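Local coordinates for protein acetyl-CoA C-acetyltransferase (Syntrophomonas wolfei subsp. wolfei, PDB 7N7Z) that probably catalyses, as a member of the thiolase family, the reversible condensation of two acetyl-CoA molecules into acetoacetyl-CoA and free CoA, at residues E7-M13 / A259-K265; A34-N39 / I73-V77; I55-C60 / S85-N91; M96-E100 / G281-E285. All blocks are in the same frame, centred on the assembly; numbering follows the deposited sequence.

Contact 1: residues E7-M13 / A259-K265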
loop_
_atom_site.group_PDB
_atom_site.type_symbol
_atom_site.label_atom_id
_atom_site.label_comp_id
_atom_site.label_asym_id
_atom_site.label_seq_id
_atom_site.Cartn_x
_atom_site.Cartn_y
_atom_site.Cartn_z
ATOM N N GLU B 7 -0.136 -49.267 11.799
ATOM C CA GLU B 7 -0.853 -48.532 12.829
ATOM C C GLU B 7 -0.035 -47.310 13.226
ATOM O O GLU B 7 1.193 -47.378 13.327
ATOM C CB GLU B 7 -1.109 -49.410 14.055
ATOM C CG GLU B 7 -2.367 -50.256 13.964
ATOM C CD GLU B 7 -2.421 -51.336 15.028
ATOM O OE1 GLU B 7 -3.464 -51.455 15.704
ATOM O OE2 GLU B 7 -1.421 -52.067 15.190
ATOM N N VAL B 8 -0.720 -46.190 13.444
ATOM C CA VAL B 8 -0.074 -44.921 13.757
ATOM C C VAL B 8 -0.434 -44.519 15.179
ATOM O O VAL B 8 -1.570 -44.718 15.626
ATOM C CB VAL B 8 -0.482 -43.823 12.755
ATOM C CG1 VAL B 8 0.274 -42.535 13.043
ATOM C CG2 VAL B 8 -0.230 -44.294 11.327
ATOM N N VAL B 9 0.540 -43.947 15.888
ATOM C CA VAL B 9 0.357 -43.487 17.256
ATOM C C VAL B 9 0.907 -42.072 17.378
ATOM O O VAL B 9 1.716 -41.620 16.564
ATOM C CB VAL B 9 1.042 -44.415 18.285
ATOM C CG1 VAL B 9 0.416 -45.801 18.254
ATOM C CG2 VAL B 9 2.543 -44.495 18.023
ATOM N N VAL B 10 0.453 -41.374 18.416
ATOM C CA VAL B 10 0.953 -40.051 18.771
ATOM C C VAL B 10 1.838 -40.202 19.998
ATOM O O VAL B 10 1.446 -40.847 20.978
ATOM C CB VAL B 10 -0.195 -39.062 19.041
ATOM C CG1 VAL B 10 0.347 -37.645 19.174
ATOM C CG2 VAL B 10 -1.239 -39.148 17.941
ATOM N N VAL B 11 3.027 -39.607 19.947
ATOM C CA VAL B 11 3.999 -39.745 21.021
ATOM C C VAL B 11 4.226 -38.443 21.780
ATOM O O VAL B 11 4.646 -38.494 22.947
ATOM C CB VAL B 11 5.340 -40.289 20.483
ATOM C CG1 VAL B 11 6.330 -40.507 21.614
ATOM C CG2 VAL B 11 5.114 -41.589 19.727
ATOM N N GLY B 12 3.964 -37.295 21.175
ATOM C CA GLY B 12 4.121 -36.023 21.858
ATOM C C GLY B 12 3.119 -35.021 21.332
ATOM O O GLY B 12 2.765 -35.037 20.148
ATOM N N MET B 13 2.656 -34.144 22.221
ATOM C CA MET B 13 1.646 -33.155 21.873
ATOM C C MET B 13 1.853 -31.907 22.714
ATOM O O MET B 13 2.182 -31.997 23.899
ATOM C CB MET B 13 0.232 -33.701 22.099
ATOM C CG MET B 13 -0.105 -34.907 21.246
ATOM S SD MET B 13 -1.766 -35.523 21.563
ATOM C CE MET B 13 -2.661 -34.760 20.222
ATOM N N ALA B 259 1.373 -28.607 17.942
ATOM C CA ALA B 259 2.278 -29.526 17.267
ATOM C C ALA B 259 2.105 -30.920 17.847
ATOM O O ALA B 259 1.633 -31.093 18.973
ATOM C CB ALA B 259 3.735 -29.072 17.392
ATOM N N ALA B 260 2.499 -31.918 17.060
ATOM C CA ALA B 260 2.369 -33.305 17.476
ATOM C C ALA B 260 3.387 -34.148 16.725
ATOM O O ALA B 260 3.719 -33.864 15.571
ATOM C CB ALA B 260 0.952 -33.835 17.228
ATOM N N VAL B 261 3.877 -35.186 17.397
ATOM C CA VAL B 261 4.812 -36.143 16.817
ATOM C C VAL B 261 4.070 -37.459 16.633
ATOM O O VAL B 261 3.623 -38.071 17.612
ATOM C CB VAL B 261 6.056 -36.330 17.699
ATOM C CG1 VAL B 261 6.987 -37.374 17.088
ATOM C CG2 VAL B 261 6.776 -35.006 17.888
ATOM N N PHE B 262 3.938 -37.892 15.383
ATOM C CA PHE B 262 3.264 -39.134 15.044
ATOM C C PHE B 262 4.292 -40.192 14.667
ATOM O O PHE B 262 5.392 -39.877 14.202
ATOM C CB PHE B 262 2.275 -38.924 13.895
ATOM C CG PHE B 262 1.170 -37.961 14.222
ATOM C CD1 PHE B 262 1.331 -36.603 14.005
ATOM C CD2 PHE B 262 -0.024 -38.411 14.757
ATOM C CE1 PHE B 262 0.319 -35.713 14.310
ATOM C CE2 PHE B 262 -1.040 -37.525 15.066
ATOM C CZ PHE B 262 -0.866 -36.174 14.842
ATOM N N MET B 263 3.924 -41.455 14.877
ATOM C CA MET B 263 4.841 -42.557 14.636
ATOM C C MET B 263 4.061 -43.818 14.306
ATOM O O MET B 263 2.933 -44.010 14.768
ATOM C CB MET B 263 5.726 -42.831 15.855
ATOM C CG MET B 263 6.886 -41.879 16.012
ATOM S SD MET B 263 7.935 -42.327 17.405
ATOM C CE MET B 263 8.430 -40.699 17.964
ATOM N N SER B 264 4.682 -44.679 13.506
ATOM C CA SER B 264 4.202 -46.046 13.390
ATOM C C SER B 264 4.347 -46.741 14.737
ATOM O O SER B 264 5.312 -46.510 15.473
ATOM C CB SER B 264 4.986 -46.799 12.315
ATOM O OG SER B 264 6.312 -47.056 12.742
ATOM N N LYS B 265 3.365 -47.581 15.071
ATOM C CA LYS B 265 3.410 -48.311 16.333
ATOM C C LYS B 265 4.745 -49.023 16.513
ATOM O O LYS B 265 5.304 -49.046 17.615
ATOM C CB LYS B 265 2.260 -49.317 16.388
ATOM C CG LYS B 265 1.750 -49.633 17.788
ATOM C CD LYS B 265 0.675 -50.712 17.736
ATOM C CE LYS B 265 0.254 -51.169 19.123
ATOM N NZ LYS B 265 -0.787 -50.275 19.712
#
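Ala-259 enters the pairing through its carbonyl, which meets Met-13 CA in a long CA-H...O contact; its methyl group packs on helix 30-45. Ala-260 faces Met-13 in a non-hydrogen-bonded antiparallel pair, with CA atoms 4.5 Å apart. At Val-261 the register slips by one residue. Val-11 N donates to Val-261 O (2.9 Å) while Val-261 N donates to Gly-12 O (3.0 Å), so two residues of 7-13 stand opposite one: a beta bulge, with Val-11 at the near-helical phi/psi of -112/-24°. Phe-262 restores regular pairing opposite Val-10, whose CG2 touches Phe-262 CE2 at 3.3 Å, and its ring points to the side covered by helix 94-107. Met-263 and Val-9 form a hydrogen-bonded pair, Val-9 N to Met-263 O at 2.6 Å and Met-263 N to Val-9 O at 2.8 Å, and Met-263 SD lies 3.7 Å from Val-11 CG2. Ser-264 ends the strand and caps the following helix at Lys-267 N. Lys-265 N donates a hydrogen bond to Glu-7 O (2.8 Å), and the lysine's aliphatic chain lies along Val-9. This ladder joins the first and last strands of the N-terminal half of the thiolase fold, between two helical layers.

Contact 2: residues A34-N39 / I73-V77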
loop_
_atom_site.group_PDB
_atom_site.type_symbol
_atom_site.label_atom_id
_atom_site.label_comp_id
_atom_site.label_asym_id
_atom_site.label_seq_id
_atom_site.Cartn_x
_atom_site.Cartn_y
_atom_site.Cartn_z
ATOM N N ALA B 34 5.062 -21.644 16.078
ATOM C CA ALA B 34 5.172 -23.024 15.622
ATOM C C ALA B 34 6.426 -23.688 16.173
ATOM O O ALA B 34 6.400 -24.864 16.553
ATOM C CB ALA B 34 5.173 -23.069 14.093
ATOM N N ILE B 35 7.536 -22.948 16.228
ATOM C CA ILE B 35 8.785 -23.516 16.726
ATOM C C ILE B 35 8.650 -23.889 18.197
ATOM O O ILE B 35 9.129 -24.944 18.632
ATOM C CB ILE B 35 9.945 -22.530 16.494
ATOM C CG1 ILE B 35 10.409 -22.600 15.038
ATOM C CG2 ILE B 35 11.106 -22.829 17.434
ATOM C CD1 ILE B 35 11.144 -21.369 14.575
ATOM N N ILE B 36 7.998 -23.034 18.986
ATOM C CA ILE B 36 7.835 -23.317 20.409
ATOM C C ILE B 36 6.960 -24.549 20.608
ATOM O O ILE B 36 7.290 -25.446 21.392
ATOM C CB ILE B 36 7.262 -22.088 21.138
ATOM C CG1 ILE B 36 8.297 -20.961 21.165
ATOM C CG2 ILE B 36 6.840 -22.459 22.556
ATOM C CD1 ILE B 36 7.731 -19.609 21.551
ATOM N N ALA B 37 5.836 -24.616 19.891
ATOM C CA ALA B 37 4.952 -25.771 20.016
ATOM C C ALA B 37 5.620 -27.037 19.496
ATOM O O ALA B 37 5.472 -28.112 20.090
ATOM C CB ALA B 37 3.644 -25.512 19.267
ATOM N N ALA B 38 6.359 -26.931 18.389
ATOM C CA ALA B 38 7.019 -28.103 17.825
ATOM C C ALA B 38 8.092 -28.638 18.765
ATOM O O ALA B 38 8.185 -29.850 18.986
ATOM C CB ALA B 38 7.621 -27.763 16.462
ATOM N N ASN B 39 8.917 -27.746 19.321
ATOM C CA ASN B 39 9.950 -28.184 20.255
ATOM C C ASN B 39 9.334 -28.863 21.471
ATOM O O ASN B 39 9.853 -29.873 21.960
ATOM C CB ASN B 39 10.808 -26.994 20.682
ATOM C CG ASN B 39 11.884 -26.660 19.670
ATOM O OD1 ASN B 39 12.449 -27.547 19.030
ATOM N ND2 ASN B 39 12.172 -25.373 19.519
ATOM N N ILE B 73 10.448 -24.008 9.968
ATOM C CA ILE B 73 10.154 -24.470 11.319
ATOM C C ILE B 73 10.846 -25.800 11.591
ATOM O O ILE B 73 11.363 -26.033 12.691
ATOM C CB ILE B 73 8.631 -24.569 11.522
ATOM C CG1 ILE B 73 7.991 -23.179 11.459
ATOM C CG2 ILE B 73 8.310 -25.237 12.852
ATOM C CD1 ILE B 73 6.520 -23.201 11.103
ATOM N N GLY B 74 10.874 -26.691 10.598
ATOM C CA GLY B 74 11.486 -27.993 10.808
ATOM C C GLY B 74 12.988 -27.905 11.004
ATOM O O GLY B 74 13.548 -28.540 11.904
ATOM N N MET B 75 13.663 -27.119 10.162
ATOM C CA MET B 75 15.107 -26.979 10.290
ATOM C C MET B 75 15.491 -26.336 11.616
ATOM O O MET B 75 16.523 -26.686 12.200
ATOM C CB MET B 75 15.659 -26.156 9.126
ATOM C CG MET B 75 15.518 -26.821 7.766
ATOM S SD MET B 75 16.353 -28.417 7.662
ATOM C CE MET B 75 14.989 -29.533 7.984
ATOM N N LYS B 76 14.676 -25.404 12.113
ATOM C CA LYS B 76 15.024 -24.697 13.339
ATOM C C LYS B 76 14.805 -25.555 14.577
ATOM O O LYS B 76 15.477 -25.348 15.595
ATOM C CB LYS B 76 14.219 -23.403 13.442
ATOM C CG LYS B 76 14.867 -22.238 12.720
ATOM C CD LYS B 76 13.861 -21.154 12.386
ATOM C CE LYS B 76 14.542 -19.930 11.795
ATOM N NZ LYS B 76 14.167 -18.684 12.519
ATOM N N VAL B 77 13.877 -26.515 14.518
ATOM C CA VAL B 77 13.725 -27.476 15.604
ATOM C C VAL B 77 14.595 -28.710 15.403
ATOM O O VAL B 77 14.505 -29.659 16.193
ATOM C CB VAL B 77 12.246 -27.882 15.781
ATOM C CG1 VAL B 77 11.380 -26.637 15.948
ATOM C CG2 VAL B 77 11.764 -28.730 14.619
HETATM O O HOH W 1 13.637 -29.952 18.686
HETATM O O HOH W 2 14.692 -23.995 18.030
#
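Two helices on the same face of the N-terminal thiolase sheet, 30-45 and 69-76, meet here; strand 54-58 separates them in sequence. Ile-35, Val-77 and Ile-73 bury most of the surface. Ile-35 spans both ends of the other segment: its CG1 is 4.0 Å from Ile-73 CG2, its CG2 lies 4.1 Å from Val-77 CG1, and its CD1 meets the aliphatic part of Lys-76. Ile-73 also extends CD1 to within 3.3 Å of Ala-34 CB. Val-77, just past the end of its helix, directs CG1 at Ala-38 CB (4.0 Å). The small alanines, one helical turn apart, leave room for these branched side chains, while Ala-38 also packs on strand 113-121 of the sheet. No direct hydrogen bond crosses the apolar seam. Polar links lie at its border, where two waters join Asn-39 to backbone carbonyls: one accepts from Asn-39 ND2 (3.2 Å) and donates to Lys-76 O (2.9 Å), the other donates to Asn-39 OD1 and Val-77 O, each at 2.7 Å.

Contact 3: residues I55-C60 / S85-N91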
loop_
_atom_site.group_PDB
_atom_site.type_symbol
_atom_site.label_atom_id
_atom_site.label_comp_id
_atom_site.label_asym_id
_atom_site.label_seq_id
_atom_site.Cartn_x
_atom_site.Cartn_y
_atom_site.Cartn_z
ATOM N N ILE B 55 8.003 -32.844 8.088
ATOM C CA ILE B 55 7.085 -31.962 8.793
ATOM C C ILE B 55 5.931 -31.655 7.850
ATOM O O ILE B 55 6.152 -31.289 6.690
ATOM C CB ILE B 55 7.761 -30.659 9.264
ATOM C CG1 ILE B 55 6.753 -29.793 10.027
ATOM C CG2 ILE B 55 8.341 -29.893 8.084
ATOM C CD1 ILE B 55 7.337 -28.520 10.594
ATOM N N VAL B 56 4.709 -31.831 8.337
ATOM C CA VAL B 56 3.504 -31.413 7.630
ATOM C C VAL B 56 2.945 -30.221 8.393
ATOM O O VAL B 56 2.401 -30.374 9.495
ATOM C CB VAL B 56 2.476 -32.547 7.523
ATOM C CG1 VAL B 56 1.318 -32.126 6.634
ATOM C CG2 VAL B 56 3.136 -33.809 6.983
ATOM N N GLY B 57 3.094 -29.030 7.819
ATOM C CA GLY B 57 2.718 -27.797 8.484
ATOM C C GLY B 57 1.340 -27.333 8.048
ATOM O O GLY B 57 1.043 -27.267 6.853
ATOM N N ALA B 58 0.509 -27.007 9.032
ATOM C CA ALA B 58 -0.837 -26.512 8.795
ATOM C C ALA B 58 -0.913 -25.028 9.122
ATOM O O ALA B 58 -0.360 -24.574 10.129
ATOM C CB ALA B 58 -1.859 -27.281 9.633
ATOM N N THR B 59 -1.590 -24.278 8.258
ATOM C CA THR B 59 -1.854 -22.863 8.474
ATOM C C THR B 59 -2.834 -22.402 7.409
ATOM O O THR B 59 -2.846 -22.931 6.294
ATOM C CB THR B 59 -0.573 -22.020 8.417
ATOM O OG1 THR B 59 -0.813 -20.746 9.032
ATOM C CG2 THR B 59 -0.129 -21.803 6.976
ATOM N N CYS B 60 -3.654 -21.413 7.761
ATOM C CA CYS B 60 -4.646 -20.911 6.818
ATOM C C CYS B 60 -4.123 -19.722 6.016
ATOM O O CYS B 60 -4.412 -19.618 4.819
ATOM C CB CYS B 60 -5.933 -20.532 7.560
ATOM S SG CYS B 60 -7.203 -19.735 6.536
ATOM N N SER B 85 8.910 -31.826 3.683
ATOM C CA SER B 85 8.258 -30.613 4.151
ATOM C C SER B 85 7.136 -30.254 3.191
ATOM O O SER B 85 7.276 -30.411 1.976
ATOM C CB SER B 85 9.252 -29.452 4.262
ATOM O OG SER B 85 9.707 -29.051 2.980
ATOM N N CYS B 86 6.027 -29.777 3.746
ATOM C CA CYS B 86 4.919 -29.287 2.939
ATOM C C CYS B 86 3.985 -28.493 3.839
ATOM O O CYS B 86 4.011 -28.629 5.067
ATOM C CB CYS B 86 4.166 -30.430 2.250
ATOM S SG CYS B 86 2.989 -31.294 3.309
ATOM N N MET B 87 3.165 -27.658 3.209
ATOM C CA MET B 87 2.205 -26.808 3.899
ATOM C C MET B 87 0.815 -27.110 3.363
ATOM O O MET B 87 0.602 -27.102 2.146
ATOM C CB MET B 87 2.543 -25.331 3.703
ATOM C CG MET B 87 1.634 -24.385 4.459
ATOM S SD MET B 87 2.323 -22.724 4.521
ATOM C CE MET B 87 2.048 -22.220 2.831
ATOM N N VAL B 88 -0.122 -27.376 4.266
ATOM C CA VAL B 88 -1.472 -27.786 3.905
ATOM C C VAL B 88 -2.458 -26.796 4.502
ATOM O O VAL B 88 -2.215 -26.206 5.561
ATOM C CB VAL B 88 -1.778 -29.222 4.386
ATOM C CG1 VAL B 88 -1.437 -29.371 5.858
ATOM C CG2 VAL B 88 -3.239 -29.593 4.132
ATOM N N SER B 89 -3.582 -26.619 3.813
ATOM C CA SER B 89 -4.647 -25.748 4.286
ATOM C C SER B 89 -5.996 -26.372 3.969
ATOM O O SER B 89 -6.261 -26.741 2.821
ATOM C CB SER B 89 -4.553 -24.356 3.650
ATOM O OG SER B 89 -5.580 -23.513 4.139
ATOM N N GLN B 90 -6.830 -26.505 4.996
ATOM C CA GLN B 90 -8.248 -26.823 4.866
ATOM C C GLN B 90 -9.050 -25.903 5.781
ATOM O O GLN B 90 -9.923 -26.329 6.541
ATOM C CB GLN B 90 -8.517 -28.295 5.176
ATOM C CG GLN B 90 -9.885 -28.786 4.707
ATOM C CD GLN B 90 -9.984 -30.303 4.633
ATOM O OE1 GLN B 90 -9.027 -30.984 4.266
ATOM N NE2 GLN B 90 -11.153 -30.837 4.972
ATOM N N ASN B 91 -8.731 -24.607 5.711
ATOM C CA ASN B 91 -9.297 -23.584 6.585
ATOM C C ASN B 91 -9.249 -24.033 8.044
ATOM O O ASN B 91 -8.162 -24.244 8.591
ATOM C CB ASN B 91 -10.724 -23.237 6.143
ATOM C CG ASN B 91 -10.752 -22.204 5.032
ATOM O OD1 ASN B 91 -9.892 -21.324 4.962
ATOM N ND2 ASN B 91 -11.745 -22.304 4.156
HETATM O O HOH W 3 -6.190 -21.047 3.248
#
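Val-88 N to Gly-57 O at 2.8 Å and Gly-57 N to Cys-86 O at 2.9 Å are the strongest bonds between these parallel strands, with Gly-57 both donating and accepting. Weak bonds continue the ladder at its two ends: Cys-86 N to Ile-55 O (3.3 Å) and Thr-59 N to Val-88 O (3.4 Å). Beyond Thr-59 a water takes over, donating to Cys-60 O (2.8 Å) and hydrogen-bonded to Ser-89 OG (2.7 Å). The strands are those of the beta-alpha-beta unit 54-58, 69-76, 84-89. Val-56, Ala-58, Cys-86 and Val-88 form the face toward helix 94-107, with Val-56 CG1 4.0 Å from Val-88 CG1 and 3.8 Å from Cys-86 SG. Ile-55, Ser-85 and Met-87 lie on the opposite face, against helix 69-76, and Met-87 SD reaches Thr-59 CG2 at 3.6 Å. Along the other edge of 85-91, Met-87 to Ser-89 pair antiparallel with a strand of the second subunit, so the sheet runs on across the subunit interface, and Ser-85 OG hydrogen-bonds Ser-393 OG of that subunit. Asn-91 has a positive phi (48°); its ND2 is hydrogen-bonded to Gly-390 O and its OD1 lies 3.5 Å from Cys-60 SG. The strand leading to Cys-92, the predicted acyl-thioester residue, is thus hydrogen-bonded on both edges, consistent with a well-defined position for that residue next to the interface.

Contact 4: residues M96-E100 / G281-E285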
loop_
_atom_site.group_PDB
_atom_site.type_symbol
_atom_site.label_atom_id
_atom_site.label_comp_id
_atom_site.label_asym_id
_atom_site.label_seq_id
_atom_site.Cartn_x
_atom_site.Cartn_y
_atom_site.Cartn_z
ATOM N N MET B 96 -6.092 -30.653 11.238
ATOM C CA MET B 96 -6.589 -32.023 11.191
ATOM C C MET B 96 -6.278 -32.689 9.853
ATOM O O MET B 96 -6.136 -33.917 9.797
ATOM C CB MET B 96 -8.096 -32.030 11.470
ATOM C CG MET B 96 -8.750 -33.407 11.393
ATOM S SD MET B 96 -10.203 -33.702 12.442
ATOM C CE MET B 96 -9.707 -33.009 14.019
ATOM N N ARG B 97 -6.157 -31.905 8.775
ATOM C CA ARG B 97 -5.753 -32.466 7.488
ATOM C C ARG B 97 -4.250 -32.712 7.440
ATOM O O ARG B 97 -3.801 -33.709 6.863
ATOM C CB ARG B 97 -6.176 -31.542 6.343
ATOM C CG ARG B 97 -6.029 -32.160 4.949
ATOM C CD ARG B 97 -6.938 -33.375 4.762
ATOM N NE ARG B 97 -6.712 -34.057 3.492
ATOM C CZ ARG B 97 -7.399 -33.832 2.378
ATOM N NH1 ARG B 97 -8.355 -32.918 2.326
ATOM N NH2 ARG B 97 -7.119 -34.543 1.289
ATOM N N ALA B 98 -3.458 -31.811 8.028
ATOM C CA ALA B 98 -2.035 -32.086 8.197
ATOM C C ALA B 98 -1.825 -33.385 8.961
ATOM O O ALA B 98 -0.932 -34.174 8.632
ATOM C CB ALA B 98 -1.355 -30.924 8.922
ATOM N N THR B 99 -2.646 -33.622 9.986
ATOM C CA THR B 99 -2.557 -34.868 10.737
ATOM C C THR B 99 -2.828 -36.069 9.841
ATOM O O THR B 99 -2.114 -37.075 9.907
ATOM C CB THR B 99 -3.539 -34.838 11.909
ATOM O OG1 THR B 99 -3.165 -33.796 12.819
ATOM C CG2 THR B 99 -3.550 -36.171 12.642
ATOM N N GLU B 100 -3.855 -35.980 8.994
ATOM C CA GLU B 100 -4.173 -37.090 8.101
ATOM C C GLU B 100 -3.040 -37.342 7.114
ATOM O O GLU B 100 -2.587 -38.481 6.947
ATOM C CB GLU B 100 -5.479 -36.807 7.357
ATOM C CG GLU B 100 -6.085 -38.041 6.706
ATOM C CD GLU B 100 -7.323 -37.731 5.884
ATOM O OE1 GLU B 100 -8.294 -38.514 5.954
ATOM O OE2 GLU B 100 -7.324 -36.712 5.160
ATOM N N GLY B 281 -9.469 -43.382 13.235
ATOM C CA GLY B 281 -10.037 -42.965 11.969
ATOM C C GLY B 281 -9.899 -41.472 11.796
ATOM O O GLY B 281 -9.661 -40.733 12.756
ATOM N N ILE B 282 -10.051 -41.036 10.550
ATOM C CA ILE B 282 -9.937 -39.625 10.201
ATOM C C ILE B 282 -10.373 -39.466 8.751
ATOM O O ILE B 282 -9.953 -40.235 7.881
ATOM C CB ILE B 282 -8.504 -39.108 10.419
ATOM C CG1 ILE B 282 -8.431 -37.606 10.134
ATOM C CG2 ILE B 282 -7.522 -39.868 9.541
ATOM C CD1 ILE B 282 -7.214 -36.934 10.731
ATOM N N CYS B 283 -11.219 -38.479 8.478
ATOM C CA CYS B 283 -11.759 -38.312 7.136
ATOM C C CYS B 283 -12.380 -36.928 7.026
ATOM O O CYS B 283 -12.518 -36.204 8.015
ATOM C CB CYS B 283 -12.791 -39.396 6.811
ATOM S SG CYS B 283 -14.278 -39.348 7.842
ATOM N N SER B 284 -12.746 -36.572 5.799
ATOM C CA SER B 284 -13.447 -35.334 5.507
ATOM C C SER B 284 -14.837 -35.643 4.965
ATOM O O SER B 284 -15.124 -36.757 4.518
ATOM C CB SER B 284 -12.674 -34.484 4.490
ATOM O OG SER B 284 -11.344 -34.253 4.920
ATOM N N GLU B 285 -15.703 -34.635 5.019
ATOM C CA GLU B 285 -17.032 -34.723 4.428
ATOM C C GLU B 285 -17.639 -33.328 4.380
ATOM O O GLU B 285 -17.729 -32.648 5.407
ATOM C CB GLU B 285 -17.927 -35.680 5.214
ATOM C CG GLU B 285 -19.304 -35.887 4.587
ATOM C CD GLU B 285 -19.258 -36.721 3.317
ATOM O OE1 GLU B 285 -18.208 -37.343 3.046
ATOM O OE2 GLU B 285 -20.271 -36.752 2.586
HETATM O O HOH W 4 -9.915 -35.805 3.566
#
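This is a buried helix-on-strand contact between the two halves of the chain: helix 94-107 of the N-terminal half lies across strand 277-285 of the C-terminal half. The axes of the two short segments approach to 8.9 Å and cross at -126°. Ile-282 is the main apolar element, burying more surface than any other residue of the pair. Its CD1 reaches the helix at Met-96 O (3.3 Å), Met-96 CG (3.9 Å) and Thr-99 CG2 (4.2 Å), and its CG2 packs on Glu-100 CG at 3.7 Å. Glu-100 OE1 and Ile-282 O, two acceptors, stand 3.1 Å apart, consistent with Lys-110 NZ of the second subunit lying near both: it forms a salt bridge with Glu-100 and a weak hydrogen bond with Ile-282 O. Glu-100 OE2 is 3.2 Å from Arg-97 NE, but well out of the guanidinium plane, so this salt bridge is one of charge alone. A water donates to Glu-100 OE2 (3.2 Å) and is hydrogen-bonded to Ser-284 OG (2.5 Å), giving the segments an indirect polar link. Arg-97 NH1 hydrogen-bonds Gln-90 OE1 of its own chain, and its NH2 forms a salt bridge with Glu-54 of the second subunit. Met-96 and Thr-99 also touch strand 394-400 and helix 360-378. A helix buried between the sheet portions of both halves is the hallmark of the layered alpha-beta-alpha-beta-alpha thiolase fold.

In the fold
Contacts 1, 2 and 3 all belong to the N-terminal half; contact 4 ties that half to the C-terminal one. Contact 2 covers one face of the sheet, touching contact 1 through Ala-259 CB and Ala-37 O (3.3 Å) and contact 3 through Ile-73 CG2 and Ile-55 CD1 (4.1 Å). On the other face, contact 4 meets contact 1 where Phe-262 CZ packs on Thr-99 CG2 (3.5 Å), and contact 3 where Gln-90 OE1 lies 2.8 Å from Arg-97 NH1. Contacts 2 and 4, with centres about 22 Å apart, do not touch. Contact 3 is closest to the predicted catalytic residues: the Asn-91 side chain is about 4 Å from that of Cys-92 and 7 Å from that of His-358, against about 9 and 10 Å for Met-96.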